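Local coordinates for protein motility-associated killing factor MakB (PDB 6W1W) that probably acts as one component of a tripartite alpha-pore-forming cytotoxin of Vibrio cholerae, at residues P45-E50 with W150-S155; H40-P45 with A249-Q254; N14-V19 with K324-F329. All blocks are in the same frame, centred on the assembly; numbering follows the deposited sequence.

Contact 1 (P45-E50 with W150-S155); sequences PNWLVE and WNELAS
Trp47 and Glu152 meet across two backbones that stay well apart. The nearest CA atoms are those of Trp47 and Trp150, separated by 9.2 Å. Pro45 is the N-cap residue of helix 46-66. Its O accepts two weak bonds, from Leu48 N and Val49 N, before Glu50 N bonds to Asn46 O at 2.9 Å and the regular pattern sets in. In 150-155 helix 100-151 comes to its end. There Leu153 N bonds to Trp150 O at 3.0 Å, and the chain leaves the helix axis.

The side chain of Glu152 does the reaching. It is extended beyond CG and brings its carboxylate to the helix start. Its OE2 stands 3.9 Å from Trp47 CD1, close to the plane of the indole and at its edge. The carboxylate and ring planes are nearly perpendicular, at 87°. This is van der Waals and weakly polar contact between an oxygen and the ring rim. Pro45 CB lies farther from the same OE2, at 4.4 Å.

Both segments belong to the end of the elongated helical bundle, an architecture consistent with alpha-pore-forming toxins. One long helix begins here and another finishes.

The indole of Trp47 is buried. Its CG lies between the backbone N and carbonyl carbon (chi1 65°), which presents the CD1 edge of the ring to Glu152. Leu48 CB rests 4.0 Å above one ring face, offset toward the rim. Thr259 of helix 251-270 touches Trp47, and Glu252 of the same helix touches Leu153. Trp150 has its CB turned away from 45-50, and its ring takes a cation-pi contact from Lys260. Glu50 OE2 is held by Arg54 and by Ser145 OG.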
loop_
_atom_site.group_PDB
_atom_site.type_symbol
_atom_site.label_atom_id
_atom_site.label_comp_id
_atom_site.label_asym_id
_atom_site.label_seq_id
_atom_site.Cartn_x
_atom_site.Cartn_y
_atom_site.Cartn_z
ATOM N N PRO A 45 -12.695 26.051 18.491
ATOM C CA PRO A 45 -11.608 27.034 18.568
ATOM C C PRO A 45 -10.841 27.154 17.262
ATOM O O PRO A 45 -11.192 26.518 16.264
ATOM C CB PRO A 45 -10.722 26.486 19.693
ATOM C CG PRO A 45 -10.907 25.011 19.590
ATOM C CD PRO A 45 -12.345 24.799 19.185
ATOM N N ASN A 46 -9.781 27.964 17.263
ATOM C CA ASN A 46 -9.087 28.274 16.016
ATOM C C ASN A 46 -8.364 27.054 15.458
ATOM O O ASN A 46 -8.503 26.733 14.270
ATOM C CB ASN A 46 -8.108 29.433 16.219
ATOM C CG ASN A 46 -7.344 29.781 14.947
ATOM O OD1 ASN A 46 -6.161 29.465 14.815
ATOM N ND2 ASN A 46 -8.023 30.426 14.004
ATOM N N TRP A 47 -7.582 26.360 16.296
ATOM C CA TRP A 47 -6.769 25.253 15.795
ATOM C C TRP A 47 -7.618 24.217 15.072
ATOM O O TRP A 47 -7.139 23.574 14.131
ATOM C CB TRP A 47 -5.985 24.600 16.938
ATOM C CG TRP A 47 -6.839 23.911 17.982
ATOM C CD1 TRP A 47 -7.268 24.439 19.168
ATOM C CD2 TRP A 47 -7.352 22.571 17.933
ATOM N NE1 TRP A 47 -8.015 23.515 19.855
ATOM C CE2 TRP A 47 -8.086 22.362 19.117
ATOM C CE3 TRP A 47 -7.268 21.534 17.001
ATOM C CZ2 TRP A 47 -8.729 21.155 19.394
ATOM C CZ3 TRP A 47 -7.908 20.338 17.276
ATOM C CH2 TRP A 47 -8.627 20.158 18.462
ATOM N N LEU A 48 -8.883 24.063 15.474
ATOM C CA LEU A 48 -9.752 23.047 14.886
ATOM C C LEU A 48 -10.253 23.468 13.510
ATOM O O LEU A 48 -10.268 22.659 12.574
ATOM C CB LEU A 48 -10.931 22.760 15.820
ATOM C CG LEU A 48 -11.836 21.602 15.403
ATOM C CD1 LEU A 48 -11.057 20.304 15.444
ATOM C CD2 LEU A 48 -13.069 21.526 16.287
ATOM N N VAL A 49 -10.693 24.724 13.377
ATOM C CA VAL A 49 -11.024 25.255 12.056
ATOM C C VAL A 49 -9.802 25.190 11.152
ATOM O O VAL A 49 -9.905 24.894 9.955
ATOM C CB VAL A 49 -11.571 26.691 12.170
ATOM C CG1 VAL A 49 -12.067 27.188 10.818
ATOM C CG2 VAL A 49 -12.687 26.757 13.202
ATOM N N GLU A 50 -8.621 25.439 11.725
ATOM C CA GLU A 50 -7.378 25.291 10.979
ATOM C C GLU A 50 -7.144 23.837 10.579
ATOM O O GLU A 50 -6.701 23.560 9.458
ATOM C CB GLU A 50 -6.215 25.821 11.817
ATOM C CG GLU A 50 -4.919 26.028 11.055
ATOM C CD GLU A 50 -3.867 26.729 11.891
ATOM O OE1 GLU A 50 -4.064 27.917 12.226
ATOM O OE2 GLU A 50 -2.847 26.088 12.224
ATOM N N TRP A 150 -2.808 21.753 21.484
ATOM C CA TRP A 150 -2.258 21.059 22.641
ATOM C C TRP A 150 -1.741 22.048 23.679
ATOM O O TRP A 150 -2.034 21.921 24.873
ATOM C CB TRP A 150 -1.142 20.114 22.189
ATOM C CG TRP A 150 -1.092 18.840 22.957
ATOM C CD1 TRP A 150 -0.384 18.600 24.101
ATOM C CD2 TRP A 150 -1.783 17.625 22.649
ATOM N NE1 TRP A 150 -0.593 17.309 24.524
ATOM C CE2 TRP A 150 -1.447 16.689 23.650
ATOM C CE3 TRP A 150 -2.654 17.238 21.626
ATOM C CZ2 TRP A 150 -1.950 15.391 23.657
ATOM C CZ3 TRP A 150 -3.151 15.951 21.635
ATOM C CH2 TRP A 150 -2.797 15.041 22.643
ATOM N N ASN A 151 -0.984 23.054 23.234
ATOM C CA ASN A 151 -0.292 23.940 24.166
ATOM C C ASN A 151 -1.254 24.826 24.946
ATOM O O ASN A 151 -0.970 25.175 26.099
ATOM C CB ASN A 151 0.727 24.791 23.410
ATOM C CG ASN A 151 1.928 23.987 22.953
ATOM O OD1 ASN A 151 3.028 24.134 23.487
ATOM N ND2 ASN A 151 1.720 23.119 21.970
ATOM N N GLU A 152 -2.383 25.205 24.349
ATOM C CA GLU A 152 -3.381 25.993 25.058
ATOM C C GLU A 152 -4.317 25.131 25.895
ATOM O O GLU A 152 -5.213 25.667 26.556
ATOM C CB GLU A 152 -4.182 26.856 24.074
ATOM C CG GLU A 152 -5.154 26.103 23.176
ATOM C CD GLU A 152 -5.935 27.051 22.280
ATOM O OE1 GLU A 152 -5.302 27.926 21.649
ATOM O OE2 GLU A 152 -7.178 26.934 22.219
ATOM N N LEU A 153 -4.118 23.816 25.889
ATOM C CA LEU A 153 -4.847 22.877 26.731
ATOM C C LEU A 153 -3.884 22.056 27.585
ATOM O O LEU A 153 -4.102 20.867 27.832
ATOM C CB LEU A 153 -5.725 21.954 25.888
ATOM C CG LEU A 153 -6.916 22.565 25.151
ATOM C CD1 LEU A 153 -7.506 21.558 24.171
ATOM C CD2 LEU A 153 -7.967 23.031 26.145
ATOM N N ALA A 154 -2.811 22.691 28.061
ATOM C CA ALA A 154 -1.727 21.972 28.721
ATOM C C ALA A 154 -2.088 21.474 30.116
ATOM O O ALA A 154 -1.430 20.553 30.613
ATOM C CB ALA A 154 -0.485 22.859 28.803
ATOM N N SER A 155 -3.110 22.047 30.758
ATOM C CA SER A 155 -3.517 21.570 32.076
ATOM C C SER A 155 -4.093 20.159 32.040
ATOM O O SER A 155 -4.306 19.569 33.106
ATOM C CB SER A 155 -4.540 22.527 32.696
ATOM O OG SER A 155 -5.753 22.525 31.965
#

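Contact 2 (H40-P45 with A249-Q254); sequences HVAKDP and ASEEAQ
Pro45 against Glu252 is the centre of a surface packing contact, in which the loop between helices 9-35 and 46-66 lies on the first turn of helix 251-270. The pyrrolidine ring and the glutamate side chain come from opposite directions. Pro45 CG is 3.4 Å from Glu252 CD and about equally far from both carboxylate oxygens. The methylene therefore sits over the flat of the group. Pro45 CB is 3.6 Å from Glu252 OE2. The contact is one of CH groups against a carboxylate, and the Glu252 chain, extended beyond CG, carries the group to the proline.

Two lighter touches extend it. Lys43 CB approaches Glu252 OE2 at 4.1 Å, while the amine end of Lys43 leads away. Glu251 bends at chi2 (-124°), and its OE1 comes within 4.1 Å of Ala42 CB.

Ser250 is the N-cap of helix 251-270. Gln254 N bonds to Ser250 O, and Gln254 NE2 reaches back to Ala249 O at 3.1 Å, from above the carbonyl plane.

Around the contact, Glu252 also meets Trp47 of helix 46-66. Glu251 and Gln254 pack on Val203 of strand 193-203, and Ala253 packs on Met160 of helix 157-176.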
loop_
_atom_site.group_PDB
_atom_site.type_symbol
_atom_site.label_atom_id
_atom_site.label_comp_id
_atom_site.label_asym_id
_atom_site.label_seq_id
_atom_site.Cartn_x
_atom_site.Cartn_y
_atom_site.Cartn_z
ATOM N N HIS A 40 -17.301 19.491 14.241
ATOM C CA HIS A 40 -17.095 20.629 15.124
ATOM C C HIS A 40 -17.314 20.233 16.581
ATOM O O HIS A 40 -18.046 19.285 16.886
ATOM C CB HIS A 40 -18.035 21.776 14.752
ATOM C CG HIS A 40 -18.013 22.124 13.296
ATOM N ND1 HIS A 40 -18.916 21.608 12.393
ATOM C CD2 HIS A 40 -17.186 22.925 12.584
ATOM C CE1 HIS A 40 -18.653 22.082 11.189
ATOM N NE2 HIS A 40 -17.606 22.883 11.277
ATOM N N VAL A 41 -16.662 20.975 17.476
ATOM C CA VAL A 41 -16.839 20.812 18.913
ATOM C C VAL A 41 -17.713 21.943 19.438
ATOM O O VAL A 41 -18.397 22.627 18.669
ATOM C CB VAL A 41 -15.486 20.768 19.648
ATOM C CG1 VAL A 41 -14.623 19.665 19.081
ATOM C CG2 VAL A 41 -14.773 22.111 19.552
ATOM N N ALA A 42 -17.698 22.145 20.755
ATOM C CA ALA A 42 -18.503 23.191 21.377
ATOM C C ALA A 42 -18.091 24.576 20.895
ATOM O O ALA A 42 -18.721 25.138 19.992
ATOM C CB ALA A 42 -18.394 23.117 22.901
ATOM N N LYS A 43 -17.046 25.145 21.506
ATOM C CA LYS A 43 -16.634 26.495 21.145
ATOM C C LYS A 43 -16.120 26.555 19.711
ATOM O O LYS A 43 -16.230 27.599 19.057
ATOM C CB LYS A 43 -15.572 26.991 22.132
ATOM C CG LYS A 43 -14.937 28.331 21.768
ATOM C CD LYS A 43 -15.970 29.451 21.692
ATOM C CE LYS A 43 -15.336 30.765 21.245
ATOM N NZ LYS A 43 -16.349 31.851 21.128
ATOM N N ASP A 44 -15.594 25.439 19.198
ATOM C CA ASP A 44 -14.971 25.346 17.883
ATOM C C ASP A 44 -13.814 26.335 17.811
ATOM O O ASP A 44 -13.919 27.368 17.139
ATOM C CB ASP A 44 -15.998 25.599 16.776
ATOM C CG ASP A 44 -15.588 24.991 15.454
ATOM O OD1 ASP A 44 -14.482 24.414 15.385
ATOM O OD2 ASP A 44 -16.372 25.086 14.490
ATOM N N PRO A 45 -12.695 26.051 18.491
ATOM C CA PRO A 45 -11.608 27.034 18.568
ATOM C C PRO A 45 -10.841 27.154 17.262
ATOM O O PRO A 45 -11.192 26.518 16.264
ATOM C CB PRO A 45 -10.722 26.486 19.693
ATOM C CG PRO A 45 -10.907 25.011 19.590
ATOM C CD PRO A 45 -12.345 24.799 19.185
ATOM N N ALA A 249 -11.571 14.186 30.621
ATOM C CA ALA A 249 -11.038 15.328 29.896
ATOM C C ALA A 249 -12.171 16.201 29.372
ATOM O O ALA A 249 -13.302 15.745 29.182
ATOM C CB ALA A 249 -10.150 14.876 28.728
ATOM N N SER A 250 -11.845 17.469 29.131
ATOM C CA SER A 250 -12.809 18.439 28.635
ATOM C C SER A 250 -13.107 18.204 27.152
ATOM O O SER A 250 -12.471 17.389 26.475
ATOM C CB SER A 250 -12.292 19.859 28.852
ATOM O OG SER A 250 -11.004 20.012 28.280
ATOM N N GLU A 251 -14.091 18.952 26.645
ATOM C CA GLU A 251 -14.545 18.756 25.271
ATOM C C GLU A 251 -13.415 18.982 24.273
ATOM O O GLU A 251 -13.166 18.141 23.400
ATOM C CB GLU A 251 -15.716 19.688 24.969
ATOM C CG GLU A 251 -17.009 19.312 25.667
ATOM C CD GLU A 251 -18.148 19.121 24.688
ATOM O OE1 GLU A 251 -17.877 19.084 23.467
ATOM O OE2 GLU A 251 -19.309 19.010 25.139
ATOM N N GLU A 252 -12.723 20.119 24.381
ATOM C CA GLU A 252 -11.628 20.401 23.459
ATOM C C GLU A 252 -10.491 19.403 23.629
ATOM O O GLU A 252 -9.925 18.923 22.639
ATOM C CB GLU A 252 -11.119 21.829 23.660
ATOM C CG GLU A 252 -11.991 22.899 23.026
ATOM C CD GLU A 252 -11.267 24.222 22.873
ATOM O OE1 GLU A 252 -10.018 24.214 22.783
ATOM O OE2 GLU A 252 -11.945 25.271 22.838
ATOM N N ALA A 253 -10.147 19.078 24.878
ATOM C CA ALA A 253 -9.056 18.146 25.136
ATOM C C ALA A 253 -9.316 16.787 24.500
ATOM O O ALA A 253 -8.379 16.134 24.024
ATOM C CB ALA A 253 -8.840 18.001 26.642
ATOM N N GLN A 254 -10.573 16.342 24.480
ATOM C CA GLN A 254 -10.892 15.103 23.778
ATOM C C GLN A 254 -10.631 15.245 22.286
ATOM O O GLN A 254 -9.966 14.397 21.678
ATOM C CB GLN A 254 -12.346 14.706 24.032
ATOM C CG GLN A 254 -12.611 14.145 25.420
ATOM C CD GLN A 254 -14.090 13.948 25.684
ATOM O OE1 GLN A 254 -14.746 13.125 25.041
ATOM N NE2 GLN A 254 -14.629 14.718 26.624
#

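Contact 3 (N14-V19 with K324-F329); sequences NMLTDV and KTISEF
Leu16 and Phe329 carry the apolar part of this buried contact between helices 9-35 and 316-333. Leu16 CB lies 3.7 Å from Phe329 CE2, approaching the ring obliquely. The other end of the leucine is used too: CD2 comes within 4.3 Å of Ile326 CG2. Leu16 thus spans two residues one turn apart on helix 316-333. The phenylalanine reaches across because its CG is anti to the backbone N (chi1 -180°), which sends the ring out toward helix 9-35.

The polar part is a single hydroxyl. Thr17 OG1 stands 3.3 Å from Phe329 CZ, at the ring edge and near its plane. The two side chains cross at about a right angle. The hydroxyl is beside its own backbone N and anti to the carbonyl carbon (chi1 -72°). From there it also hydrogen-bonds to Leu13 O, one turn earlier in its own helix.

The backbones run in nearly the same direction, with 19° between the axes of the two short segments. Those axes come no closer than 11.4 Å, so large side chains have to fill the distance. The nearest CA atoms are those of Leu16 and Phe329, at 8.6 Å. Within each segment the usual helical bonds are kept, such as Phe329 N to Thr325 O.

Other helices close the surroundings. Leu186 of helix 183-187 touches both Thr17 and Phe329. Leu16 also meets Phe80 of helix 69-90 and Leu283 of helix 276-302.

The chemistry is that of helix packing inside a bundle. Dispersion and the fit of side chains join the segments. The buried hydroxyl is already satisfied by its own helix, so it can lie against an aromatic rim without needing a polar partner there.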
loop_
_atom_site.group_PDB
_atom_site.type_symbol
_atom_site.label_atom_id
_atom_site.label_comp_id
_atom_site.label_asym_id
_atom_site.label_seq_id
_atom_site.Cartn_x
_atom_site.Cartn_y
_atom_site.Cartn_z
ATOM N N ASN A 14 9.008 -13.190 -5.082
ATOM C CA ASN A 14 9.035 -12.442 -3.830
ATOM C C ASN A 14 9.114 -10.942 -4.085
ATOM O O ASN A 14 8.488 -10.152 -3.367
ATOM C CB ASN A 14 10.208 -12.902 -2.964
ATOM C CG ASN A 14 10.055 -14.335 -2.496
ATOM O OD1 ASN A 14 9.226 -15.086 -3.012
ATOM N ND2 ASN A 14 10.857 -14.722 -1.513
HETATM N N MSE A 15 9.869 -10.530 -5.102
HETATM C CA MSE A 15 9.993 -9.114 -5.439
HETATM C C MSE A 15 8.704 -8.590 -6.052
HETATM O O MSE A 15 8.365 -7.418 -5.893
HETATM C CB MSE A 15 11.162 -8.878 -6.394
HETATM C CG MSE A 15 12.492 -9.380 -5.862
HETATM SE SE MSE A 15 14.023 -8.616 -6.794
HETATM C CE MSE A 15 15.442 -9.650 -5.947
ATOM N N LEU A 16 7.985 -9.466 -6.761
ATOM C CA LEU A 16 6.644 -9.114 -7.215
ATOM C C LEU A 16 5.704 -8.906 -6.033
ATOM O O LEU A 16 4.899 -7.967 -6.025
ATOM C CB LEU A 16 6.097 -10.194 -8.148
ATOM C CG LEU A 16 6.218 -9.964 -9.659
ATOM C CD1 LEU A 16 6.019 -8.492 -10.006
ATOM C CD2 LEU A 16 7.539 -10.486 -10.196
ATOM N N THR A 17 5.792 -9.772 -5.022
ATOM C CA THR A 17 4.927 -9.622 -3.858
ATOM C C THR A 17 5.288 -8.374 -3.059
ATOM O O THR A 17 4.400 -7.663 -2.575
ATOM C CB THR A 17 5.009 -10.876 -2.985
ATOM O OG1 THR A 17 4.324 -11.953 -3.638
ATOM C CG2 THR A 17 4.384 -10.635 -1.614
ATOM N N ASP A 18 6.586 -8.079 -2.934
ATOM C CA ASP A 18 7.003 -6.932 -2.135
ATOM C C ASP A 18 6.549 -5.613 -2.748
ATOM O O ASP A 18 6.212 -4.681 -2.012
ATOM C CB ASP A 18 8.520 -6.944 -1.942
ATOM C CG ASP A 18 8.947 -7.754 -0.731
ATOM O OD1 ASP A 18 8.090 -8.458 -0.154
ATOM O OD2 ASP A 18 10.132 -7.678 -0.348
ATOM N N VAL A 19 6.527 -5.508 -4.079
ATOM C CA VAL A 19 5.990 -4.298 -4.696
ATOM C C VAL A 19 4.469 -4.300 -4.695
ATOM O O VAL A 19 3.855 -3.226 -4.752
ATOM C CB VAL A 19 6.523 -4.109 -6.127
ATOM C CG1 VAL A 19 8.044 -4.011 -6.125
ATOM C CG2 VAL A 19 6.054 -5.235 -7.033
ATOM N N LYS A 324 6.443 -18.191 -18.093
ATOM C CA LYS A 324 5.030 -18.537 -17.993
ATOM C C LYS A 324 4.594 -18.616 -16.536
ATOM O O LYS A 324 3.475 -18.216 -16.195
ATOM C CB LYS A 324 4.756 -19.857 -18.715
ATOM C CG LYS A 324 3.276 -20.157 -18.931
ATOM C CD LYS A 324 2.592 -19.040 -19.708
ATOM C CE LYS A 324 1.143 -19.379 -20.029
ATOM N NZ LYS A 324 0.329 -19.606 -18.802
ATOM N N THR A 325 5.472 -19.115 -15.661
ATOM C CA THR A 325 5.161 -19.154 -14.235
ATOM C C THR A 325 5.058 -17.744 -13.660
ATOM O O THR A 325 4.166 -17.458 -12.852
ATOM C CB THR A 325 6.220 -19.973 -13.488
ATOM O OG1 THR A 325 6.299 -21.296 -14.043
ATOM C CG2 THR A 325 5.873 -20.080 -12.012
ATOM N N ILE A 326 5.952 -16.844 -14.081
ATOM C CA ILE A 326 5.919 -15.475 -13.575
ATOM C C ILE A 326 4.722 -14.724 -14.144
ATOM O O ILE A 326 4.062 -13.954 -13.437
ATOM C CB ILE A 326 7.246 -14.756 -13.883
ATOM C CG1 ILE A 326 8.407 -15.483 -13.205
ATOM C CG2 ILE A 326 7.192 -13.304 -13.429
ATOM C CD1 ILE A 326 9.726 -14.777 -13.327
ATOM N N SER A 327 4.411 -14.945 -15.424
ATOM C CA SER A 327 3.249 -14.289 -16.015
ATOM C C SER A 327 1.963 -14.759 -15.350
ATOM O O SER A 327 1.025 -13.974 -15.167
ATOM C CB SER A 327 3.201 -14.547 -17.521
ATOM O OG SER A 327 2.165 -13.794 -18.134
ATOM N N GLU A 328 1.904 -16.037 -14.971
ATOM C CA GLU A 328 0.722 -16.543 -14.281
ATOM C C GLU A 328 0.615 -15.997 -12.862
ATOM O O GLU A 328 -0.498 -15.820 -12.352
ATOM C CB GLU A 328 0.733 -18.073 -14.271
ATOM C CG GLU A 328 0.391 -18.702 -15.615
ATOM C CD GLU A 328 0.580 -20.211 -15.624
ATOM O OE1 GLU A 328 0.697 -20.810 -14.535
ATOM O OE2 GLU A 328 0.617 -20.797 -16.728
ATOM N N PHE A 329 1.750 -15.725 -12.210
ATOM C CA PHE A 329 1.699 -15.121 -10.882
ATOM C C PHE A 329 1.193 -13.687 -10.944
ATOM O O PHE A 329 0.499 -13.230 -10.026
ATOM C CB PHE A 329 3.077 -15.155 -10.222
ATOM C CG PHE A 329 3.101 -14.552 -8.846
ATOM C CD1 PHE A 329 2.743 -15.306 -7.741
ATOM C CD2 PHE A 329 3.478 -13.235 -8.652
ATOM C CE1 PHE A 329 2.760 -14.757 -6.469
ATOM C CE2 PHE A 329 3.494 -12.681 -7.381
ATOM C CZ PHE A 329 3.136 -13.445 -6.289
#

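In the fold
From the N terminus, helix 9-35 first supplies 14-19. The following loop gives 40-45, and the start of helix 46-66 gives 45-50. The loops then close in reverse order: contact 1 at 150-155, contact 2 at 249-254, contact 3 at 324-329. The three are fully nested and none cross. Contacts 1 and 2 share Pro45 and touch, with centres 9 Å apart. Glu152 and Glu252 bring like charges close there, which may raise the pKa of one of them. Together they gather three helix ends at one tip of the molecule. Contact 3 lies about 49 Å from contact 1, centre to centre, and joins the N-terminal helix to helix 316-333.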